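Local coordinates for protein luciferase-like enzymeAMP-CoA-ligase (Zophobas atratus, PDB 4W8O) that belongs to the adenylate-forming AMP-binding enzymes and, as a luciferase-like relative, probably activates a carboxylic acid with ATP and then passes it to coenzyme A, at residues S249-K254 / T274-N279; Y286-F291 / T310-K315; T56-N61 / A157-P162. One frame throughout, in Å; residues are numbered along the deposited sequence.

Interaction 1: residues S249-K254 / T274-N279; sequences SMEGEK and TYQLTN
The side chain of Met250 leaves its backbone pointing at residues 274-279. From CB the chain has CG anti to the backbone N (chi1 -164°), and a bend at chi2 brings SD to meet Gln276 tip to tip, 4.0 Å from Gln276 CB. From there CE runs on, crossing the Leu277 side chain at about a right angle, and presses on Leu277 CD2 at 3.4 Å, a tight carbon contact. A long, unbranched methionine suits the place, since its chain can bend past Gln276 and still carry a methyl to Leu277.

Beside it the backbones almost touch. Gly252 CA lies 3.4 Å from Gln276 O in a CA-H...O contact, and a CB on Gly252 would clash with that oxygen, so the close approach calls for glycine. The Gln276 side chain, extended beyond CG, reaches toward Met250. An alanine in place of this glutamine would strip away everything past CB and would probably leave Met250 SD and the Met250 carbonyl less covered.

Leu277 also packs on Thr255 and Leu312. Glu251 is the N-cap residue of helix 252-262, which connects strand 243-246 to the parallel strand 266-268, a beta-alpha-beta crossover of the nine-stranded mixed sheet; the short helix 274-278 leans on its first turn.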
loop_
_atom_site.group_PDB
_atom_site.type_symbol
_atom_site.label_atom_id
_atom_site.label_comp_id
_atom_site.label_asym_id
_atom_site.label_seq_id
_atom_site.Cartn_x
_atom_site.Cartn_y
_atom_site.Cartn_z
ATOM N N SER A 249 4.328 8.063 14.581
ATOM C CA SER A 249 5.187 9.143 14.121
ATOM C C SER A 249 6.609 8.669 13.987
ATOM O O SER A 249 7.098 7.891 14.796
ATOM C CB SER A 249 5.163 10.303 15.112
ATOM O OG SER A 249 3.872 10.856 15.193
ATOM N N MET A 250 7.279 9.173 12.969
ATOM C CA MET A 250 8.658 8.846 12.734
ATOM C C MET A 250 9.522 9.764 13.590
ATOM O O MET A 250 9.416 10.982 13.503
ATOM C CB MET A 250 8.963 9.028 11.254
ATOM C CG MET A 250 10.240 8.362 10.802
ATOM S SD MET A 250 11.697 9.254 11.356
ATOM C CE MET A 250 12.953 8.124 10.784
ATOM N N GLU A 251 10.343 9.160 14.444
ATOM C CA GLU A 251 11.415 9.850 15.152
ATOM C C GLU A 251 12.670 9.010 15.024
ATOM O O GLU A 251 12.605 7.788 15.116
ATOM C CB GLU A 251 11.085 10.044 16.628
ATOM C CG GLU A 251 10.292 11.304 16.934
ATOM C CD GLU A 251 8.803 11.051 17.059
ATOM O OE1 GLU A 251 8.412 10.242 17.932
ATOM O OE2 GLU A 251 8.021 11.676 16.303
ATOM N N GLY A 252 13.805 9.671 14.820
ATOM C CA GLY A 252 15.073 8.989 14.585
ATOM C C GLY A 252 15.436 7.990 15.664
ATOM O O GLY A 252 15.645 6.810 15.392
ATOM N N GLU A 253 15.497 8.479 16.892
ATOM C CA GLU A 253 15.901 7.687 18.043
ATOM C C GLU A 253 14.978 6.490 18.265
ATOM O O GLU A 253 15.435 5.353 18.412
ATOM C CB GLU A 253 15.883 8.566 19.288
ATOM C CG GLU A 253 16.673 8.000 20.447
ATOM C CD GLU A 253 18.131 8.410 20.418
ATOM O OE1 GLU A 253 18.977 7.603 20.854
ATOM O OE2 GLU A 253 18.434 9.541 19.974
ATOM N N LYS A 254 13.674 6.758 18.292
ATOM C CA LYS A 254 12.692 5.711 18.558
ATOM C C LYS A 254 12.696 4.657 17.452
ATOM O O LYS A 254 12.475 3.486 17.724
ATOM C CB LYS A 254 11.290 6.301 18.752
ATOM C CG LYS A 254 11.230 7.345 19.860
ATOM C CD LYS A 254 10.007 7.209 20.758
ATOM C CE LYS A 254 10.214 7.954 22.073
ATOM N NZ LYS A 254 9.209 7.573 23.107
ATOM N N THR A 274 14.377 10.166 6.467
ATOM C CA THR A 274 15.639 9.448 6.725
ATOM C C THR A 274 16.709 10.341 7.336
ATOM O O THR A 274 17.628 9.845 7.972
ATOM C CB THR A 274 16.252 8.804 5.468
ATOM O OG1 THR A 274 16.590 9.815 4.515
ATOM C CG2 THR A 274 15.303 7.798 4.858
ATOM N N TYR A 275 16.582 11.650 7.130
ATOM C CA TYR A 275 17.488 12.622 7.733
ATOM C C TYR A 275 17.399 12.620 9.255
ATOM O O TYR A 275 18.368 12.977 9.923
ATOM C CB TYR A 275 17.251 14.026 7.158
ATOM C CG TYR A 275 17.778 14.167 5.744
ATOM C CD1 TYR A 275 16.985 13.855 4.647
ATOM C CD2 TYR A 275 19.083 14.588 5.508
ATOM C CE1 TYR A 275 17.475 13.962 3.356
ATOM C CE2 TYR A 275 19.580 14.694 4.222
ATOM C CZ TYR A 275 18.773 14.383 3.152
ATOM O OH TYR A 275 19.274 14.497 1.875
ATOM N N GLN A 276 16.259 12.202 9.803
ATOM C CA GLN A 276 16.138 12.001 11.247
ATOM C C GLN A 276 16.947 10.796 11.740
ATOM O O GLN A 276 17.403 10.786 12.885
ATOM C CB GLN A 276 14.678 11.855 11.659
ATOM C CG GLN A 276 13.868 13.124 11.470
ATOM C CD GLN A 276 12.515 13.070 12.161
ATOM O OE1 GLN A 276 12.393 12.561 13.274
ATOM N NE2 GLN A 276 11.492 13.605 11.504
ATOM N N LEU A 277 17.130 9.793 10.881
ATOM C CA LEU A 277 17.932 8.614 11.231
ATOM C C LEU A 277 19.421 8.943 11.257
ATOM O O LEU A 277 20.113 8.601 12.201
ATOM C CB LEU A 277 17.697 7.468 10.244
ATOM C CG LEU A 277 16.258 6.979 10.105
ATOM C CD1 LEU A 277 16.139 6.001 8.952
ATOM C CD2 LEU A 277 15.791 6.354 11.410
ATOM N N THR A 278 19.897 9.608 10.209
ATOM C CA THR A 278 21.310 9.934 10.067
ATOM C C THR A 278 21.794 11.022 11.038
ATOM O O THR A 278 22.983 11.177 11.230
ATOM C CB THR A 278 21.631 10.361 8.627
ATOM O OG1 THR A 278 20.691 11.351 8.206
ATOM C CG2 THR A 278 21.560 9.154 7.678
ATOM N N ASN A 279 20.875 11.762 11.651
ATOM C CA ASN A 279 21.237 12.753 12.656
ATOM C C ASN A 279 21.124 12.242 14.093
ATOM O O ASN A 279 21.312 13.002 15.041
ATOM C CB ASN A 279 20.409 14.018 12.452
ATOM C CG ASN A 279 20.923 14.850 11.300
ATOM O OD1 ASN A 279 21.862 15.631 11.459
ATOM N ND2 ASN A 279 20.332 14.674 10.131
#

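Interaction 2: residues Y286-F291 / T310-K315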
loop_
_atom_site.group_PDB
_atom_site.type_symbol
_atom_site.label_atom_id
_atom_site.label_comp_id
_atom_site.label_asym_id
_atom_site.label_seq_id
_atom_site.Cartn_x
_atom_site.Cartn_y
_atom_site.Cartn_z
ATOM N N TYR A 286 23.170 1.433 19.458
ATOM C CA TYR A 286 22.061 0.552 19.086
ATOM C C TYR A 286 22.560 -0.658 18.310
ATOM O O TYR A 286 23.421 -0.537 17.446
ATOM C CB TYR A 286 21.029 1.311 18.250
ATOM C CG TYR A 286 20.320 2.361 19.051
ATOM C CD1 TYR A 286 19.399 1.999 20.023
ATOM C CD2 TYR A 286 20.592 3.710 18.869
ATOM C CE1 TYR A 286 18.756 2.948 20.786
ATOM C CE2 TYR A 286 19.951 4.673 19.629
ATOM C CZ TYR A 286 19.033 4.282 20.588
ATOM O OH TYR A 286 18.379 5.219 21.350
ATOM N N ASP A 287 22.021 -1.824 18.646
ATOM C CA ASP A 287 22.274 -3.043 17.894
ATOM C C ASP A 287 21.326 -3.063 16.704
ATOM O O ASP A 287 20.137 -3.349 16.847
ATOM C CB ASP A 287 22.065 -4.269 18.786
ATOM C CG ASP A 287 22.259 -5.584 18.047
ATOM O OD1 ASP A 287 22.660 -5.590 16.867
ATOM O OD2 ASP A 287 21.999 -6.634 18.663
ATOM N N LEU A 288 21.866 -2.751 15.532
ATOM C CA LEU A 288 21.092 -2.678 14.304
ATOM C C LEU A 288 21.408 -3.832 13.360
ATOM O O LEU A 288 21.080 -3.762 12.178
ATOM C CB LEU A 288 21.394 -1.358 13.591
ATOM C CG LEU A 288 21.263 -0.089 14.436
ATOM C CD1 LEU A 288 21.690 1.116 13.612
ATOM C CD2 LEU A 288 19.843 0.074 14.969
ATOM N N SER A 289 22.023 -4.897 13.872
ATOM C CA SER A 289 22.537 -5.973 13.011
ATOM C C SER A 289 21.446 -6.802 12.321
ATOM O O SER A 289 21.736 -7.485 11.346
ATOM C CB SER A 289 23.486 -6.901 13.788
ATOM O OG SER A 289 22.824 -7.518 14.875
ATOM N N SER A 290 20.210 -6.740 12.817
ATOM C CA SER A 290 19.085 -7.440 12.192
ATOM C C SER A 290 18.601 -6.771 10.903
ATOM O O SER A 290 17.905 -7.394 10.102
ATOM C CB SER A 290 17.909 -7.519 13.173
ATOM O OG SER A 290 17.319 -6.236 13.373
ATOM N N PHE A 291 18.945 -5.500 10.718
ATOM C CA PHE A 291 18.355 -4.691 9.649
ATOM C C PHE A 291 18.981 -5.004 8.296
ATOM O O PHE A 291 20.198 -4.981 8.160
ATOM C CB PHE A 291 18.522 -3.210 9.976
ATOM C CG PHE A 291 17.668 -2.305 9.138
ATOM C CD1 PHE A 291 16.294 -2.233 9.350
ATOM C CD2 PHE A 291 18.234 -1.512 8.151
ATOM C CE1 PHE A 291 15.504 -1.393 8.589
ATOM C CE2 PHE A 291 17.448 -0.671 7.384
ATOM C CZ PHE A 291 16.079 -0.614 7.600
ATOM N N THR A 310 23.728 3.932 4.084
ATOM C CA THR A 310 24.407 2.633 3.986
ATOM C C THR A 310 25.451 2.489 5.094
ATOM O O THR A 310 25.702 1.385 5.572
ATOM C CB THR A 310 25.096 2.422 2.622
ATOM O OG1 THR A 310 26.030 3.479 2.390
ATOM C CG2 THR A 310 24.083 2.397 1.504
ATOM N N GLN A 311 26.051 3.607 5.499
ATOM C CA GLN A 311 26.993 3.611 6.619
ATOM C C GLN A 311 26.275 3.371 7.945
ATOM O O GLN A 311 26.757 2.617 8.789
ATOM C CB GLN A 311 27.763 4.927 6.678
ATOM C CG GLN A 311 28.653 5.182 5.473
ATOM C CD GLN A 311 29.318 6.540 5.538
ATOM O OE1 GLN A 311 28.809 7.528 4.998
ATOM N NE2 GLN A 311 30.447 6.606 6.228
ATOM N N LEU A 312 25.121 4.004 8.123
ATOM C CA LEU A 312 24.331 3.817 9.332
ATOM C C LEU A 312 23.889 2.352 9.482
ATOM O O LEU A 312 23.879 1.802 10.590
ATOM C CB LEU A 312 23.109 4.737 9.309
ATOM C CG LEU A 312 22.139 4.647 10.489
ATOM C CD1 LEU A 312 22.879 4.812 11.811
ATOM C CD2 LEU A 312 21.038 5.691 10.355
ATOM N N PHE A 313 23.528 1.739 8.356
ATOM C CA PHE A 313 23.061 0.356 8.316
ATOM C C PHE A 313 23.998 -0.472 7.445
ATOM O O PHE A 313 23.687 -0.738 6.284
ATOM C CB PHE A 313 21.650 0.295 7.730
ATOM C CG PHE A 313 20.642 1.092 8.493
ATOM C CD1 PHE A 313 20.228 0.681 9.749
ATOM C CD2 PHE A 313 20.087 2.245 7.948
ATOM C CE1 PHE A 313 19.290 1.414 10.458
ATOM C CE2 PHE A 313 19.149 2.978 8.648
ATOM C CZ PHE A 313 18.749 2.564 9.906
ATOM N N PRO A 314 25.149 -0.890 8.004
ATOM C CA PRO A 314 26.174 -1.568 7.200
ATOM C C PRO A 314 25.775 -2.957 6.681
ATOM O O PRO A 314 26.253 -3.362 5.627
ATOM C CB PRO A 314 27.374 -1.651 8.152
ATOM C CG PRO A 314 26.789 -1.605 9.519
ATOM C CD PRO A 314 25.532 -0.786 9.426
ATOM N N LYS A 315 24.909 -3.670 7.400
ATOM C CA LYS A 315 24.413 -4.979 6.938
ATOM C C LYS A 315 23.186 -4.876 6.013
ATOM O O LYS A 315 22.688 -5.892 5.535
ATOM C CB LYS A 315 24.088 -5.901 8.130
ATOM C CG LYS A 315 25.291 -6.625 8.735
ATOM C CD LYS A 315 26.047 -5.745 9.719
ATOM C CE LYS A 315 27.244 -6.459 10.329
ATOM N NZ LYS A 315 26.849 -7.650 11.132
#
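Both faces of the Phe313 ring are covered within the contact. Over one, Phe291 CE2 stands 3.7 Å above the centre; over the opposite one lies CG of the preceding residue, Leu312. The two rings are neither parallel nor perpendicular, their planes meeting at 39° with centroids 4.4 Å apart, and this tilt brings Phe291 CD2 to 3.4 Å from Phe313 CD1. In return, Phe313 CE1 sits over a face of Phe291. The first torsions set up the meeting: Phe291 has CG anti to its backbone N (chi1 -166°), whereas Phe313 has it anti to its carbonyl carbon. Leu288 CD1 comes obliquely upon Phe313 CE1 at 4.0 Å and also touches the Leu312 carbonyl oxygen, while Ile259 of helix 252-262 packs against both Leu288 and Phe313.

The loop is shaped by its own polar bonds. Asp287 OD1 accepts from Ser289 OG at 2.8 Å, through its syn lone pair, and from Ser289 N at 3.1 Å, from above the carboxylate plane. The second bond makes an Asx turn, and a type I beta turn from Leu288 to Phe291 overlaps it. Small, hydroxyl-bearing Ser289 suits this bend. At the margin Lys315, bent at chi2 and chi4, brings CB to 4.0 Å from Phe291 O.

No hydrogen bond crosses between the segments, so the end of helix 303-312 is joined to this loop by shape and apolar burial, while polar groups fix the loop's own conformation.

Interaction 3: residues T56-N61 / A157-P162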
loop_
_atom_site.group_PDB
_atom_site.type_symbol
_atom_site.label_atom_id
_atom_site.label_comp_id
_atom_site.label_asym_id
_atom_site.label_seq_id
_atom_site.Cartn_x
_atom_site.Cartn_y
_atom_site.Cartn_z
ATOM N N THR A 56 -13.122 -12.734 11.637
ATOM C CA THR A 56 -14.244 -13.633 11.334
ATOM C C THR A 56 -15.502 -13.157 12.072
ATOM O O THR A 56 -16.584 -13.083 11.487
ATOM C CB THR A 56 -13.908 -15.094 11.685
ATOM O OG1 THR A 56 -12.813 -15.543 10.870
ATOM C CG2 THR A 56 -15.112 -16.011 11.464
ATOM N N ARG A 57 -15.338 -12.784 13.339
ATOM C CA ARG A 57 -16.453 -12.295 14.148
ATOM C C ARG A 57 -17.004 -10.977 13.630
ATOM O O ARG A 57 -18.220 -10.804 13.553
ATOM C CB ARG A 57 -16.034 -12.154 15.610
ATOM C CG ARG A 57 -15.871 -13.483 16.314
ATOM C CD ARG A 57 -15.245 -13.298 17.676
ATOM N NE ARG A 57 -14.971 -14.569 18.328
ATOM C CZ ARG A 57 -14.375 -14.683 19.510
ATOM N NH1 ARG A 57 -13.975 -13.605 20.173
ATOM N NH2 ARG A 57 -14.172 -15.885 20.029
ATOM N N VAL A 58 -16.116 -10.057 13.255
ATOM C CA VAL A 58 -16.545 -8.806 12.640
ATOM C C VAL A 58 -17.315 -9.071 11.346
ATOM O O VAL A 58 -18.354 -8.454 11.114
ATOM C CB VAL A 58 -15.360 -7.850 12.387
ATOM C CG1 VAL A 58 -15.801 -6.634 11.589
ATOM C CG2 VAL A 58 -14.748 -7.396 13.705
ATOM N N ALA A 59 -16.810 -9.987 10.517
ATOM C CA ALA A 59 -17.453 -10.335 9.242
ATOM C C ALA A 59 -18.867 -10.878 9.430
ATOM O O ALA A 59 -19.797 -10.471 8.723
ATOM C CB ALA A 59 -16.613 -11.349 8.476
ATOM N N LEU A 60 -19.020 -11.806 10.370
ATOM C CA LEU A 60 -20.333 -12.395 10.651
ATOM C C LEU A 60 -21.322 -11.323 11.105
ATOM O O LEU A 60 -22.487 -11.369 10.745
ATOM C CB LEU A 60 -20.235 -13.513 11.699
ATOM C CG LEU A 60 -19.596 -14.808 11.195
ATOM C CD1 LEU A 60 -19.197 -15.687 12.370
ATOM C CD2 LEU A 60 -20.538 -15.561 10.262
ATOM N N ASN A 61 -20.853 -10.349 11.874
ATOM C CA ASN A 61 -21.716 -9.249 12.285
ATOM C C ASN A 61 -22.013 -8.291 11.129
ATOM O O ASN A 61 -23.143 -7.832 10.982
ATOM C CB ASN A 61 -21.115 -8.515 13.487
ATOM C CG ASN A 61 -21.248 -9.311 14.769
ATOM O OD1 ASN A 61 -22.297 -9.909 15.028
ATOM N ND2 ASN A 61 -20.192 -9.331 15.577
ATOM N N ALA A 157 -15.803 -2.656 19.290
ATOM C CA ALA A 157 -15.922 -3.689 20.322
ATOM C C ALA A 157 -17.215 -4.502 20.186
ATOM O O ALA A 157 -17.209 -5.715 20.405
ATOM C CB ALA A 157 -15.835 -3.062 21.704
ATOM N N GLU A 158 -18.311 -3.835 19.827
ATOM C CA GLU A 158 -19.582 -4.519 19.555
ATOM C C GLU A 158 -19.494 -5.449 18.349
ATOM O O GLU A 158 -20.077 -6.539 18.364
ATOM C CB GLU A 158 -20.704 -3.510 19.322
ATOM C CG GLU A 158 -21.251 -2.910 20.603
ATOM C CD GLU A 158 -22.000 -1.604 20.392
ATOM O OE1 GLU A 158 -22.298 -1.230 19.237
ATOM O OE2 GLU A 158 -22.294 -0.949 21.407
ATOM N N MET A 159 -18.784 -5.016 17.305
ATOM C CA MET A 159 -18.622 -5.822 16.087
ATOM C C MET A 159 -17.778 -7.090 16.305
ATOM O O MET A 159 -17.883 -8.036 15.524
ATOM C CB MET A 159 -18.007 -4.982 14.948
ATOM C CG MET A 159 -18.871 -3.842 14.431
ATOM S SD MET A 159 -20.476 -4.380 13.791
ATOM C CE MET A 159 -19.961 -5.210 12.289
ATOM N N THR A 160 -16.947 -7.111 17.349
ATOM C CA THR A 160 -16.140 -8.286 17.671
ATOM C C THR A 160 -16.883 -9.294 18.557
ATOM O O THR A 160 -16.311 -10.324 18.916
ATOM C CB THR A 160 -14.816 -7.904 18.378
ATOM O OG1 THR A 160 -15.097 -7.258 19.628
ATOM C CG2 THR A 160 -13.972 -6.976 17.505
ATOM N N LEU A 161 -18.136 -9.006 18.921
ATOM C CA LEU A 161 -18.906 -9.914 19.773
ATOM C C LEU A 161 -19.106 -11.242 19.049
ATOM O O LEU A 161 -19.618 -11.254 17.927
ATOM C CB LEU A 161 -20.277 -9.324 20.137
ATOM C CG LEU A 161 -20.314 -8.087 21.046
ATOM C CD1 LEU A 161 -21.735 -7.539 21.110
ATOM C CD2 LEU A 161 -19.779 -8.376 22.447
ATOM N N PRO A 162 -18.698 -12.360 19.679
ATOM C CA PRO A 162 -18.849 -13.652 19.024
ATOM C C PRO A 162 -20.311 -14.048 18.867
ATOM O O PRO A 162 -21.078 -13.952 19.816
ATOM C CB PRO A 162 -18.134 -14.619 19.973
ATOM C CG PRO A 162 -18.158 -13.948 21.295
ATOM C CD PRO A 162 -18.084 -12.481 21.012
#
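Asn61 ND2 is gripped by two hydrogen bonds, one to Met159 O at 2.6 Å and one to Leu161 O at 3.1 Å. Both acceptors lie close to the amide plane, and the bonds are nearly equally straight (159° and 158° at the hydrogen), so together they fix the rotation of the carboxamide. They differ at the acceptor: Leu161 O is met in its carbonyl plane on a lone pair, Met159 O from above its plane. Asparagine fits because its short side chain offers two N-H groups to two backbone carbonyls at and just beyond the end of helix 156-159. Met159 O receives a CA-H...O contact as well, from Val58 CA at 3.3 Å.

The Met159 side chain, bent at chi2 and chi3, brings CE to 3.7 Å from Asn61 CB. Val58 CG2 lies alongside Thr160 CG2 at 3.9 Å. That methyl is turned to Val58 while Thr160 OG1, in the crowded position between N and the carbonyl carbon, bonds back to Ala157 O at 2.7 Å.

Arg57, extended from CG to NE, runs beside Pro162 in the same direction. Pro162 CB covers one face of the guanidinium, offset toward its rim and 3.6 Å from Arg57 NE, and Arg57 CD touches Thr160 O at 3.4 Å. The charge itself is answered by Glu166, in a salt bridge through NE.

Helix 48-64 has other neighbours too: Val58 and Ala59 pack on helix 85-92, and Phe169 touches Thr56 and Leu60, while the 157-162 segment follows strand 154-155, an edge strand of the eight-stranded mixed sheet.

Interactions 1 and 2 are neighbours, with centres 14 Å apart, and each packs against a helix of the other: Leu277 of interaction 1 on helix 303-312, Leu288 and Phe313 of interaction 2 on helix 252-262. Glu253 OE1 and Tyr286 OH, 2.5 Å apart, probably form a hydrogen bond. Interaction 3 stands alone: its centre is about 38 Å from that of interaction 1 and about 42 Å from that of interaction 2. Its segment 157-162 follows an edge strand of the eight-stranded sheet, whereas helix 48-64 follows strand 44-47 of the nine-stranded one. None of the three supplies a residue to the polyether pocket, although Phe268 and Thr296 line it from strands 266-268 and 293-297, which lie in sequence between elements joined by interactions 1 and 2.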